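Local atomic coordinates of Phl p 3 allergen (Phleum pratense, PDB entry 3FT1), a protein that is a secreted grass pollen allergen recognised by IgE, a beta-barrel protein related to the C-terminal domain of beta-expansins, with no firmly established biochemical function. Residues E32-Q37 with N66-S71; V2-T7 with N77-V82. All coordinates share one frame; numbering follows the deposited sequence.

Interaction 1 (E32-Q37 with N66-S71); sequences EVELRQ and NFRFMS
Glu34 sets CG beside its backbone N (chi1 -61°) and runs out extended, while Arg68 sets CG anti to its N (chi1 177°) and bends at chi3; being directly cross-strand, the two side chains rise alongside each other and meet at their ends. Arg68 presents its guanidinium edge, NE lying 2.7 Å from Glu34 OE1 and NH2 lying 3.2 Å from Glu34 OE2, a side-on, two-nitrogen salt bridge. Both carboxylate oxygens lie close to the guanidinium plane, but the carboxylate is turned 32° against it, so each oxygen is met from above the carboxylate plane. A water gives one hydrogen to Glu34 OE1 and the other to Arg68 O, tying the carboxylate back to the backbone. Beneath, 32-36 and 66-71 pair antiparallel, with Glu32-Met70, Glu34-Arg68 and Arg36-Asn66 as hydrogen-bonded pairs. Asn66 ND2, weakly bonded to Arg36 O, sits over one face of the Arg36 guanidinium toward its rim, 3.0 Å from Arg36 NH2, two donors without a bond; Ser40 O takes Arg36 NH1 and Glu81 N donates to Asn66 OD1. On the opposite, buried face Leu35 CD1 lies over one face of the Phe67 ring, and Val33 CG2 touches Phe69 CD1 at 3.6 Å. The pairing is thus amphipathic: a largely polar face bearing the salt bridge, where Trp43 adds a cation-pi contact to Arg68, backs an apolar one, and the bidentate grip would favour an ionised Glu34.

Interaction 2 (V2-T7 with N77-V82); sequences VQVTFT and NVFDEV
Phe79 lays one face of its ring against the methyl CG1 of Val4, which stands 3.8 Å from the ring centroid and only 13° off the normal, a well-centred CH-pi contact. Val4 holds CG1 in the crowded position between its backbone N and carbonyl carbon (chi1 67°), and the two side chains reach tip to tip from facing strands. Val2 CG1 comes instead to the rim of the same ring, 4.0 Å from Phe79 CZ and near its plane, so Val4, in the strand, and Val2, just before it, cover a face and an edge of one ring. The other methyl, Val2 CG2, presses against Asn77 OD1 at 3.3 Å, while Asn77 ND2 is held by Gln98 OE1. Farther along, Phe6 and Val82 cross at about a right angle, with Val82 CG1 3.5 Å from Phe6 CD2. No hydrogen bond joins the segments: this is side-chain packing across the inside of the beta-barrel. The chain turns a corner at Glu81, between Phe79 and Val82. Phe69 of strand 65-71 meets the Phe79 ring steeply, and Phe67 meets Phe6; Ile21 of strand 16-24 touches Val4, and Pro95 packs on both Val4 and Phe79.

In the fold
From the N terminus, 2-7 is the first segment to appear and waits until 77-82 for its partner, so interaction 2 closes a loop over most of the domain. Interaction 1 closes a shorter one within it, 32-37 meeting 66-71 after strands 44-49 and 52-56 have been laid down; the two loops do not cross. Strand 65-71 then turns back into 76-83, its sheet neighbour, where the backbone bond from Phe69 N to Asn77 O joins the two interactions. Interaction 1 therefore zips adjacent strands within the sheet, whereas interaction 2 packs strands far apart in its order against each other, with Phe69 of interaction 1 also reaching Phe6.

Interaction 1 (E32-Q37 with N66-S71)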
loop_
_atom_site.group_PDB
_atom_site.type_symbol
_atom_site.label_atom_id
_atom_site.label_comp_id
_atom_site.label_asym_id
_atom_site.label_seq_id
_atom_site.Cartn_x
_atom_site.Cartn_y
_atom_site.Cartn_z
ATOM N N GLU A 32 6.580 -1.985 -8.070
ATOM C CA GLU A 32 5.143 -1.799 -8.264
ATOM C C GLU A 32 4.426 -1.980 -6.935
ATOM O O GLU A 32 4.822 -2.807 -6.122
ATOM C CB GLU A 32 4.569 -2.842 -9.226
ATOM C CG GLU A 32 5.092 -2.846 -10.645
ATOM C CD GLU A 32 4.412 -3.938 -11.474
ATOM O OE1 GLU A 32 3.186 -4.136 -11.300
ATOM O OE2 GLU A 32 5.097 -4.600 -12.274
ATOM N N VAL A 33 3.357 -1.218 -6.734
ATOM C CA VAL A 33 2.449 -1.433 -5.616
ATOM C C VAL A 33 1.027 -1.423 -6.172
ATOM O O VAL A 33 0.669 -0.528 -6.933
ATOM C CB VAL A 33 2.551 -0.295 -4.590
ATOM C CG1 VAL A 33 1.522 -0.484 -3.475
ATOM C CG2 VAL A 33 3.949 -0.208 -4.028
ATOM N N GLU A 34 0.218 -2.409 -5.790
ATOM C CA GLU A 34 -1.183 -2.429 -6.191
ATOM C C GLU A 34 -2.076 -2.586 -4.983
ATOM O O GLU A 34 -1.689 -3.190 -3.991
ATOM C CB GLU A 34 -1.455 -3.586 -7.156
ATOM C CG GLU A 34 -0.670 -3.509 -8.429
ATOM C CD GLU A 34 -0.391 -4.880 -8.996
ATOM O OE1 GLU A 34 0.240 -5.688 -8.284
ATOM O OE2 GLU A 34 -0.799 -5.140 -10.143
ATOM N N LEU A 35 -3.280 -2.037 -5.090
ATOM C CA LEU A 35 -4.285 -2.152 -4.051
ATOM C C LEU A 35 -5.378 -3.130 -4.469
ATOM O O LEU A 35 -5.805 -3.133 -5.615
ATOM C CB LEU A 35 -4.920 -0.777 -3.807
ATOM C CG LEU A 35 -6.266 -0.823 -3.085
ATOM C CD1 LEU A 35 -6.014 -1.064 -1.612
ATOM C CD2 LEU A 35 -7.041 0.456 -3.304
ATOM N N ARG A 36 -5.823 -3.965 -3.540
ATOM C CA ARG A 36 -7.057 -4.712 -3.748
ATOM C C ARG A 36 -8.043 -4.317 -2.655
ATOM O O ARG A 36 -7.785 -4.513 -1.462
ATOM C CB ARG A 36 -6.812 -6.226 -3.742
ATOM C CG ARG A 36 -8.045 -7.049 -4.113
ATOM C CD ARG A 36 -7.769 -8.539 -4.140
ATOM N NE ARG A 36 -7.497 -9.084 -2.812
ATOM C CZ ARG A 36 -8.422 -9.273 -1.876
ATOM N NH1 ARG A 36 -9.687 -8.950 -2.107
ATOM N NH2 ARG A 36 -8.084 -9.780 -0.702
ATOM N N GLN A 37 -9.162 -3.725 -3.056
ATOM C CA GLN A 37 -10.175 -3.344 -2.086
ATOM C C GLN A 37 -10.841 -4.585 -1.514
ATOM O O GLN A 37 -10.860 -5.639 -2.140
ATOM C CB GLN A 37 -11.220 -2.425 -2.722
ATOM C CG GLN A 37 -10.639 -1.198 -3.381
ATOM C CD GLN A 37 -11.721 -0.284 -3.899
ATOM O OE1 GLN A 37 -12.699 -0.022 -3.206
ATOM N NE2 GLN A 37 -11.562 0.196 -5.128
ATOM N N ASN A 66 -5.822 -4.381 0.952
ATOM C CA ASN A 66 -4.710 -5.296 0.703
ATOM C C ASN A 66 -3.757 -4.687 -0.311
ATOM O O ASN A 66 -4.182 -3.946 -1.198
ATOM C CB ASN A 66 -5.253 -6.625 0.175
ATOM C CG ASN A 66 -6.455 -7.096 0.957
ATOM O OD1 ASN A 66 -6.328 -7.524 2.103
ATOM N ND2 ASN A 66 -7.638 -6.988 0.353
ATOM N N PHE A 67 -2.470 -4.983 -0.176
ATOM C CA PHE A 67 -1.455 -4.413 -1.057
ATOM C C PHE A 67 -0.537 -5.498 -1.606
ATOM O O PHE A 67 -0.058 -6.349 -0.860
ATOM C CB PHE A 67 -0.630 -3.355 -0.312
ATOM C CG PHE A 67 -1.435 -2.152 0.094
ATOM C CD1 PHE A 67 -1.567 -1.076 -0.765
ATOM C CD2 PHE A 67 -2.103 -2.126 1.308
ATOM C CE1 PHE A 67 -2.340 0.027 -0.415
ATOM C CE2 PHE A 67 -2.874 -1.028 1.671
ATOM C CZ PHE A 67 -2.989 0.049 0.810
ATOM N N ARG A 68 -0.319 -5.469 -2.914
ATOM C CA ARG A 68 0.628 -6.385 -3.550
ATOM C C ARG A 68 1.838 -5.594 -3.985
ATOM O O ARG A 68 1.708 -4.580 -4.686
ATOM C CB ARG A 68 0.011 -7.076 -4.762
ATOM C CG ARG A 68 0.991 -7.985 -5.493
ATOM C CD ARG A 68 0.274 -8.955 -6.406
ATOM N NE ARG A 68 -0.272 -8.286 -7.581
ATOM C CZ ARG A 68 -0.987 -8.902 -8.520
ATOM N NH1 ARG A 68 -1.246 -10.201 -8.415
ATOM N NH2 ARG A 68 -1.441 -8.221 -9.560
ATOM N N PHE A 69 3.010 -6.055 -3.554
ATOM C CA PHE A 69 4.284 -5.456 -3.926
ATOM C C PHE A 69 5.037 -6.338 -4.913
ATOM O O PHE A 69 5.055 -7.559 -4.773
ATOM C CB PHE A 69 5.175 -5.285 -2.693
ATOM C CG PHE A 69 4.642 -4.297 -1.685
ATOM C CD1 PHE A 69 4.873 -2.945 -1.838
ATOM C CD2 PHE A 69 3.921 -4.725 -0.586
ATOM C CE1 PHE A 69 4.396 -2.035 -0.919
ATOM C CE2 PHE A 69 3.439 -3.815 0.339
ATOM C CZ PHE A 69 3.679 -2.468 0.165
ATOM N N MET A 70 5.678 -5.702 -5.888
ATOM C CA MET A 70 6.667 -6.364 -6.734
ATOM C C MET A 70 7.949 -5.561 -6.649
ATOM O O MET A 70 7.950 -4.357 -6.917
ATOM C CB MET A 70 6.185 -6.422 -8.186
ATOM C CG MET A 70 5.124 -7.465 -8.432
ATOM S SD MET A 70 5.797 -9.135 -8.294
ATOM C CE MET A 70 7.033 -9.111 -9.592
ATOM N N SER A 71 9.030 -6.211 -6.232
ATOM C CA SER A 71 10.327 -5.541 -6.138
ATOM C C SER A 71 10.993 -5.488 -7.507
ATOM O O SER A 71 10.580 -6.193 -8.432
ATOM C CB SER A 71 11.240 -6.267 -5.150
ATOM O OG SER A 71 11.794 -7.438 -5.731
HETATM O O HOH W 1 2.599 -5.051 -7.458
#

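Interaction 2 (V2-T7 with N77-V82)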
loop_
_atom_site.group_PDB
_atom_site.type_symbol
_atom_site.label_atom_id
_atom_site.label_comp_id
_atom_site.label_asym_id
_atom_site.label_seq_id
_atom_site.Cartn_x
_atom_site.Cartn_y
_atom_site.Cartn_z
ATOM N N VAL A 2 11.172 -8.822 4.003
ATOM C CA VAL A 2 10.541 -7.605 3.518
ATOM C C VAL A 2 9.819 -6.927 4.680
ATOM O O VAL A 2 8.941 -7.520 5.306
ATOM C CB VAL A 2 9.550 -7.891 2.359
ATOM C CG1 VAL A 2 8.799 -6.626 1.970
ATOM C CG2 VAL A 2 10.293 -8.458 1.158
ATOM N N GLN A 3 10.232 -5.699 4.984
ATOM C CA GLN A 3 9.638 -4.919 6.057
ATOM C C GLN A 3 8.958 -3.718 5.428
ATOM O O GLN A 3 9.480 -3.127 4.485
ATOM C CB GLN A 3 10.726 -4.452 7.031
ATOM C CG GLN A 3 11.465 -5.595 7.695
ATOM C CD GLN A 3 12.713 -5.160 8.458
ATOM O OE1 GLN A 3 13.528 -4.380 7.958
ATOM N NE2 GLN A 3 12.870 -5.679 9.674
ATOM N N VAL A 4 7.789 -3.347 5.926
ATOM C CA VAL A 4 7.084 -2.241 5.299
ATOM C C VAL A 4 6.279 -1.445 6.307
ATOM O O VAL A 4 5.777 -1.999 7.280
ATOM C CB VAL A 4 6.167 -2.737 4.162
ATOM C CG1 VAL A 4 5.017 -3.575 4.718
ATOM C CG2 VAL A 4 5.630 -1.565 3.359
ATOM N N THR A 5 6.197 -0.137 6.089
ATOM C CA THR A 5 5.239 0.690 6.812
ATOM C C THR A 5 4.462 1.516 5.795
ATOM O O THR A 5 4.981 1.843 4.723
ATOM C CB THR A 5 5.907 1.646 7.843
ATOM O OG1 THR A 5 6.789 2.551 7.172
ATOM C CG2 THR A 5 6.679 0.863 8.912
ATOM N N PHE A 6 3.210 1.824 6.135
ATOM C CA PHE A 6 2.338 2.631 5.298
ATOM C C PHE A 6 1.895 3.795 6.162
ATOM O O PHE A 6 1.248 3.575 7.180
ATOM C CB PHE A 6 1.061 1.865 4.938
ATOM C CG PHE A 6 1.279 0.600 4.138
ATOM C CD1 PHE A 6 1.047 0.583 2.774
ATOM C CD2 PHE A 6 1.668 -0.575 4.761
ATOM C CE1 PHE A 6 1.218 -0.572 2.040
ATOM C CE2 PHE A 6 1.844 -1.743 4.033
ATOM C CZ PHE A 6 1.619 -1.741 2.674
ATOM N N THR A 7 2.223 5.017 5.764
ATOM C CA THR A 7 1.760 6.192 6.499
ATOM C C THR A 7 0.776 6.970 5.647
ATOM O O THR A 7 1.094 7.379 4.534
ATOM C CB THR A 7 2.923 7.106 6.891
ATOM O OG1 THR A 7 3.892 6.344 7.619
ATOM C CG2 THR A 7 2.430 8.277 7.754
ATOM N N ASN A 77 5.288 -9.755 -2.673
ATOM C CA ASN A 77 4.723 -9.879 -1.340
ATOM C C ASN A 77 3.319 -9.312 -1.355
ATOM O O ASN A 77 3.067 -8.280 -1.977
ATOM C CB ASN A 77 5.572 -9.126 -0.300
ATOM C CG ASN A 77 6.929 -9.752 -0.094
ATOM O OD1 ASN A 77 7.853 -9.519 -0.868
ATOM N ND2 ASN A 77 7.059 -10.561 0.955
ATOM N N VAL A 78 2.402 -10.001 -0.689
ATOM C CA VAL A 78 1.076 -9.442 -0.467
ATOM C C VAL A 78 0.876 -9.217 1.031
ATOM O O VAL A 78 1.132 -10.106 1.847
ATOM C CB VAL A 78 -0.032 -10.347 -1.023
ATOM C CG1 VAL A 78 -1.401 -9.795 -0.645
ATOM C CG2 VAL A 78 0.083 -10.449 -2.541
ATOM N N PHE A 79 0.475 -8.002 1.388
ATOM C CA PHE A 79 0.156 -7.677 2.767
ATOM C C PHE A 79 -1.347 -7.469 2.854
ATOM O O PHE A 79 -1.893 -6.579 2.207
ATOM C CB PHE A 79 0.915 -6.426 3.209
ATOM C CG PHE A 79 2.392 -6.646 3.341
ATOM C CD1 PHE A 79 2.941 -7.035 4.554
ATOM C CD2 PHE A 79 3.230 -6.499 2.247
ATOM C CE1 PHE A 79 4.300 -7.252 4.678
ATOM C CE2 PHE A 79 4.589 -6.718 2.369
ATOM C CZ PHE A 79 5.122 -7.099 3.580
ATOM N N ASP A 80 -2.008 -8.309 3.641
ATOM C CA ASP A 80 -3.465 -8.353 3.648
ATOM C C ASP A 80 -4.089 -7.535 4.772
ATOM O O ASP A 80 -3.599 -7.533 5.900
ATOM C CB ASP A 80 -3.953 -9.801 3.704
ATOM C CG ASP A 80 -3.607 -10.582 2.440
ATOM O OD1 ASP A 80 -4.282 -10.382 1.409
ATOM O OD2 ASP A 80 -2.657 -11.396 2.479
ATOM N N GLU A 81 -5.175 -6.844 4.438
ATOM C CA GLU A 81 -5.949 -6.054 5.397
ATOM C C GLU A 81 -5.046 -5.203 6.288
ATOM O O GLU A 81 -5.117 -5.251 7.514
ATOM C CB GLU A 81 -6.884 -6.959 6.208
ATOM C CG GLU A 81 -7.721 -7.884 5.315
ATOM C CD GLU A 81 -8.959 -8.426 6.001
ATOM O OE1 GLU A 81 -9.042 -8.349 7.244
ATOM O OE2 GLU A 81 -9.854 -8.925 5.288
ATOM N N VAL A 82 -4.212 -4.408 5.636
ATOM C CA VAL A 82 -3.208 -3.595 6.316
ATOM C C VAL A 82 -3.744 -2.267 6.832
ATOM O O VAL A 82 -3.309 -1.783 7.875
ATOM C CB VAL A 82 -2.025 -3.298 5.381
ATOM C CG1 VAL A 82 -0.999 -2.428 6.108
ATOM C CG2 VAL A 82 -1.396 -4.590 4.925
#